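Local coordinates for protein aromatic-amino-acid transaminase TyrB (Burkholderia cenocepacia K56-2Valvano, PDB 4WD2) that probably catalyses the pyridoxal-phosphate-dependent transfer of amino groups between aromatic amino acids and 2-oxo acids, as a class I/II aminotransferase homodimer, at residues I144-R147 against T151-T154; A119-R124 against E277-Q282. One frame throughout, in Å; residues are numbered along the deposited sequence.

Interaction 1: residues I144-R147 against T151-T154; sequences IFER and TVNT
Within the beta-alpha-beta unit made of strand 131-135, helix 141-147 and strand 152-159, Phe145 and Glu146 at the end of the helix meet Val152 on the returning strand. The turn between the segments is only three residues long, and the backbones come nearest at Glu146 and Thr151, whose CA atoms are 6.1 Å apart. Val152 points its side chain at the helix, and its CG2 branch does most of the touching: it lies 3.6 Å from Glu146 CG and 3.8 Å from Phe145 CB. Phe145 offers only its CB here, because chi1 of -77° sets CG anti to the carbonyl carbon and the ring runs off away from the strand. Glu146 crosses Val152 at about a right angle, its chain extended beyond CG, which carries the carboxylate close enough for one water to span the gap to the strand's backbone. Water 1 donates to Glu146 OE2 at 2.6 Å and accepts from Val152 N at 2.9 Å. The same OE2 forms a salt bridge with Arg142 one helical turn earlier, and Arg142 NH1 also bonds to Val152 O, so direct and water-borne links run side by side. Val131 of the neighbouring strand packs against both Phe145 and Val152. A helix returning through a tight turn to the adjacent parallel strand is the classic crossover of the large domain of fold-type I aminotransferases.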
loop_
_atom_site.group_PDB
_atom_site.type_symbol
_atom_site.label_atom_id
_atom_site.label_comp_id
_atom_site.label_asym_id
_atom_site.label_seq_id
_atom_site.Cartn_x
_atom_site.Cartn_y
_atom_site.Cartn_z
ATOM N N ILE A 144 -0.674 8.155 -12.310
ATOM C CA ILE A 144 -1.030 8.375 -10.913
ATOM C C ILE A 144 -1.832 9.668 -10.737
ATOM O O ILE A 144 -2.897 9.663 -10.124
ATOM C CB ILE A 144 0.228 8.405 -10.010
ATOM C CG1 ILE A 144 0.876 7.019 -9.954
ATOM C CG2 ILE A 144 -0.122 8.850 -8.600
ATOM C CD1 ILE A 144 2.224 6.997 -9.232
ATOM N N PHE A 145 -1.356 10.774 -11.299
ATOM C CA PHE A 145 -2.030 12.050 -11.062
ATOM C C PHE A 145 -3.341 12.211 -11.843
ATOM O O PHE A 145 -4.301 12.787 -11.330
ATOM C CB PHE A 145 -1.065 13.200 -11.354
ATOM C CG PHE A 145 -0.068 13.415 -10.257
ATOM C CD1 PHE A 145 -0.372 14.229 -9.178
ATOM C CD2 PHE A 145 1.156 12.770 -10.280
ATOM C CE1 PHE A 145 0.543 14.418 -8.152
ATOM C CE2 PHE A 145 2.071 12.948 -9.251
ATOM C CZ PHE A 145 1.767 13.773 -8.192
ATOM N N GLU A 146 -3.413 11.684 -13.058
ATOM C CA GLU A 146 -4.683 11.707 -13.778
ATOM C C GLU A 146 -5.738 10.824 -13.082
ATOM O O GLU A 146 -6.900 11.211 -12.967
ATOM C CB GLU A 146 -4.490 11.269 -15.234
ATOM C CG GLU A 146 -3.847 12.323 -16.125
ATOM C CD GLU A 146 -3.884 11.947 -17.600
ATOM O OE1 GLU A 146 -4.250 10.791 -17.911
ATOM O OE2 GLU A 146 -3.554 12.805 -18.448
ATOM N N ARG A 147 -5.340 9.648 -12.604
ATOM C CA ARG A 147 -6.280 8.777 -11.900
ATOM C C ARG A 147 -6.660 9.355 -10.530
ATOM O O ARG A 147 -7.703 9.015 -9.979
ATOM C CB ARG A 147 -5.698 7.369 -11.751
ATOM C CG ARG A 147 -5.640 6.581 -13.058
ATOM C CD ARG A 147 -7.047 6.246 -13.557
ATOM N NE ARG A 147 -7.040 5.506 -14.816
ATOM C CZ ARG A 147 -7.061 4.178 -14.914
ATOM N NH1 ARG A 147 -7.051 3.600 -16.107
ATOM N NH2 ARG A 147 -7.084 3.426 -13.826
ATOM N N THR A 151 -5.939 17.178 -14.130
ATOM C CA THR A 151 -5.515 17.450 -15.496
ATOM C C THR A 151 -3.995 17.579 -15.497
ATOM O O THR A 151 -3.421 18.335 -14.710
ATOM C CB THR A 151 -6.146 18.734 -16.053
ATOM O OG1 THR A 151 -7.573 18.627 -16.011
ATOM C CG2 THR A 151 -5.702 18.971 -17.482
ATOM N N VAL A 152 -3.342 16.834 -16.375
ATOM C CA VAL A 152 -1.892 16.759 -16.357
ATOM C C VAL A 152 -1.297 17.326 -17.640
ATOM O O VAL A 152 -1.680 16.938 -18.747
ATOM C CB VAL A 152 -1.414 15.311 -16.149
ATOM C CG1 VAL A 152 0.060 15.184 -16.479
ATOM C CG2 VAL A 152 -1.695 14.856 -14.720
ATOM N N ASN A 153 -0.365 18.259 -17.471
ATOM C CA ASN A 153 0.303 18.918 -18.583
ATOM C C ASN A 153 1.819 18.732 -18.527
ATOM O O ASN A 153 2.350 18.138 -17.591
ATOM C CB ASN A 153 -0.040 20.410 -18.592
ATOM C CG ASN A 153 -1.525 20.669 -18.376
ATOM O OD1 ASN A 153 -2.341 20.488 -19.284
ATOM N ND2 ASN A 153 -1.881 21.110 -17.171
ATOM N N THR A 154 2.513 19.242 -19.540
ATOM C CA THR A 154 3.963 19.109 -19.603
ATOM C C THR A 154 4.653 20.464 -19.718
ATOM O O THR A 154 4.039 21.454 -20.116
ATOM C CB THR A 154 4.400 18.226 -20.794
ATOM O OG1 THR A 154 4.189 18.931 -22.022
ATOM C CG2 THR A 154 3.605 16.941 -20.824
HETATM O O HOH W 1 -4.634 15.112 -18.327
#

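Interaction 2: residues A119-R124 against E277-Q282; sequences ADFLKR and ERVLGQ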
loop_
_atom_site.group_PDB
_atom_site.type_symbol
_atom_site.label_atom_id
_atom_site.label_comp_id
_atom_site.label_asym_id
_atom_site.label_seq_id
_atom_site.Cartn_x
_atom_site.Cartn_y
_atom_site.Cartn_z
ATOM N N ALA A 119 -0.800 13.187 -3.962
ATOM C CA ALA A 119 -1.812 13.536 -4.964
ATOM C C ALA A 119 -3.230 13.573 -4.387
ATOM O O ALA A 119 -4.012 14.479 -4.703
ATOM C CB ALA A 119 -1.760 12.555 -6.147
ATOM N N ASP A 120 -3.569 12.587 -3.561
ATOM C CA ASP A 120 -4.909 12.513 -2.979
ATOM C C ASP A 120 -5.165 13.677 -2.001
ATOM O O ASP A 120 -6.257 14.246 -1.968
ATOM C CB ASP A 120 -5.119 11.163 -2.273
ATOM C CG ASP A 120 -5.396 10.012 -3.253
ATOM O OD1 ASP A 120 -5.602 10.270 -4.457
ATOM O OD2 ASP A 120 -5.431 8.846 -2.808
ATOM N N PHE A 121 -4.161 14.007 -1.195
ATOM C CA PHE A 121 -4.210 15.176 -0.314
ATOM C C PHE A 121 -4.364 16.468 -1.125
ATOM O O PHE A 121 -5.206 17.306 -0.814
ATOM C CB PHE A 121 -2.942 15.234 0.566
ATOM C CG PHE A 121 -2.689 16.581 1.219
ATOM C CD1 PHE A 121 -3.433 16.993 2.316
ATOM C CD2 PHE A 121 -1.688 17.416 0.750
ATOM C CE1 PHE A 121 -3.198 18.225 2.918
ATOM C CE2 PHE A 121 -1.447 18.648 1.348
ATOM C CZ PHE A 121 -2.200 19.049 2.434
ATOM N N LEU A 122 -3.554 16.621 -2.168
ATOM C CA LEU A 122 -3.598 17.818 -3.000
ATOM C C LEU A 122 -4.924 17.986 -3.742
ATOM O O LEU A 122 -5.428 19.099 -3.862
ATOM C CB LEU A 122 -2.447 17.811 -4.004
ATOM C CG LEU A 122 -1.033 18.060 -3.473
ATOM C CD1 LEU A 122 -0.017 17.884 -4.584
ATOM C CD2 LEU A 122 -0.914 19.452 -2.851
ATOM N N LYS A 123 -5.487 16.893 -4.243
ATOM C CA LYS A 123 -6.768 16.952 -4.961
ATOM C C LYS A 123 -7.880 17.439 -4.049
ATOM O O LYS A 123 -8.778 18.171 -4.470
ATOM C CB LYS A 123 -7.129 15.584 -5.544
ATOM C CG LYS A 123 -8.451 15.551 -6.301
ATOM C CD LYS A 123 -8.427 16.527 -7.480
ATOM C CE LYS A 123 -9.784 16.597 -8.169
ATOM N NZ LYS A 123 -9.721 17.449 -9.393
ATOM N N ARG A 124 -7.798 17.039 -2.787
ATOM C CA ARG A 124 -8.834 17.348 -1.821
ATOM C C ARG A 124 -8.788 18.817 -1.424
ATOM O O ARG A 124 -9.834 19.438 -1.213
ATOM C CB ARG A 124 -8.693 16.447 -0.590
ATOM C CG ARG A 124 -9.767 16.660 0.437
ATOM C CD ARG A 124 -10.065 15.397 1.221
ATOM N NE ARG A 124 -11.020 15.692 2.281
ATOM C CZ ARG A 124 -10.667 15.998 3.521
ATOM N NH1 ARG A 124 -9.385 16.015 3.852
ATOM N NH2 ARG A 124 -11.590 16.266 4.431
ATOM N N GLU A 277 1.478 20.088 11.336
ATOM C CA GLU A 277 0.720 19.102 12.091
ATOM C C GLU A 277 -0.688 18.898 11.501
ATOM O O GLU A 277 -1.208 17.787 11.488
ATOM C CB GLU A 277 0.677 19.512 13.568
ATOM C CG GLU A 277 1.920 19.025 14.344
ATOM C CD GLU A 277 2.459 20.013 15.378
ATOM O OE1 GLU A 277 3.647 20.384 15.260
ATOM O OE2 GLU A 277 1.726 20.387 16.324
ATOM N N ARG A 278 -1.294 19.968 10.994
ATOM C CA ARG A 278 -2.601 19.838 10.355
ATOM C C ARG A 278 -2.442 19.051 9.059
ATOM O O ARG A 278 -3.257 18.178 8.746
ATOM C CB ARG A 278 -3.240 21.201 10.069
ATOM C CG ARG A 278 -3.511 22.039 11.309
ATOM C CD ARG A 278 -4.397 23.240 11.000
ATOM N NE ARG A 278 -3.964 23.975 9.812
ATOM C CZ ARG A 278 -3.112 24.996 9.822
ATOM N NH1 ARG A 278 -2.582 25.421 10.962
ATOM N NH2 ARG A 278 -2.781 25.591 8.686
ATOM N N VAL A 279 -1.386 19.357 8.313
ATOM C CA VAL A 279 -1.114 18.646 7.071
ATOM C C VAL A 279 -0.847 17.164 7.350
ATOM O O VAL A 279 -1.387 16.304 6.658
ATOM C CB VAL A 279 0.066 19.272 6.307
ATOM C CG1 VAL A 279 0.595 18.324 5.244
ATOM C CG2 VAL A 279 -0.361 20.590 5.681
ATOM N N LEU A 280 -0.049 16.861 8.373
ATOM C CA LEU A 280 0.267 15.463 8.681
ATOM C C LEU A 280 -1.006 14.668 8.961
ATOM O O LEU A 280 -1.141 13.521 8.530
ATOM C CB LEU A 280 1.226 15.355 9.874
ATOM C CG LEU A 280 1.727 13.934 10.185
ATOM C CD1 LEU A 280 2.548 13.374 9.034
ATOM C CD2 LEU A 280 2.529 13.880 11.481
ATOM N N GLY A 281 -1.944 15.285 9.671
ATOM C CA GLY A 281 -3.213 14.649 9.971
ATOM C C GLY A 281 -4.023 14.341 8.724
ATOM O O GLY A 281 -4.698 13.310 8.652
ATOM N N GLN A 282 -3.978 15.236 7.739
ATOM C CA GLN A 282 -4.747 15.023 6.521
ATOM C C GLN A 282 -4.033 14.053 5.586
ATOM O O GLN A 282 -4.674 13.385 4.776
ATOM C CB GLN A 282 -5.034 16.350 5.810
ATOM C CG GLN A 282 -5.920 17.302 6.623
ATOM C CD GLN A 282 -7.268 16.694 7.000
ATOM O OE1 GLN A 282 -7.764 15.773 6.340
ATOM N NE2 GLN A 282 -7.868 17.211 8.068
HETATM O O HOH W 2 -7.022 13.839 3.307
#
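Phe121 of helix 110-125 meets Gln282 and Val279 of helix 273-288 and supplies the apolar half of the contact. Its CB points toward the second helix, and with CG anti to the backbone N (chi1 163°) the ring is carried out to helix 273-288, its CD1-CE1 edge at Gln282 and its CZ at Val279. Phe121 CD1 and CE1 each lie 3.9 Å from Gln282 CB, which sits near the ring plane. Farther out, Phe121 CZ stands 4.0 Å from both Val279 CG1 and Val279 CG2; the two methyls come from one side of the ring plane, CG1 obliquely. Both helices belong to the large, PLP-binding domain of the aminotransferase fold, packed around its mixed sheet; the segment axes approach to 11.1 Å at 111°, a spacing spanned mainly by Phe121, Arg124 and Gln282. The second subunit takes part as well: its Ile13 packs on Phe121 and Gln282, and its Phe10 on Val279. At the polar end, Arg124 is stretched from CG to NE, and its NH1 donates to Gln282 OE1 at 3.0 Å. That bond is bent, 144° at the hydrogen, and the donor stands well above the carbonyl plane. Gln282, bent at chi2, turns NE2 to the backbone O of Asp14 of the second subunit, which ties down the other end of the amide. Water 2 donates to Gln282 O at 2.8 Å and accepts a weak bond from Arg124 NH1.

Both contacts are mostly buried, but they hold different elements: interaction 1 joins helix to strand across three residues, interaction 2 joins two helices 152 residues apart and encloses interaction 1 along the chain. Their centres are 18 Å apart, yet they meet where Phe145 CE1 lies 3.6 Å from Ala119 CB, the ring that turns away from the strand packing on helix 110-125. Each has a bridging water, but only interaction 2 has a direct hydrogen bond between its segments. The second subunit packs on touching residues of interaction 2 but reaches Ile144 and Arg147 beside interaction 1; Arg124 lies near Arg147 of the second subunit, like charges close, bringing the two sites together across the dimer.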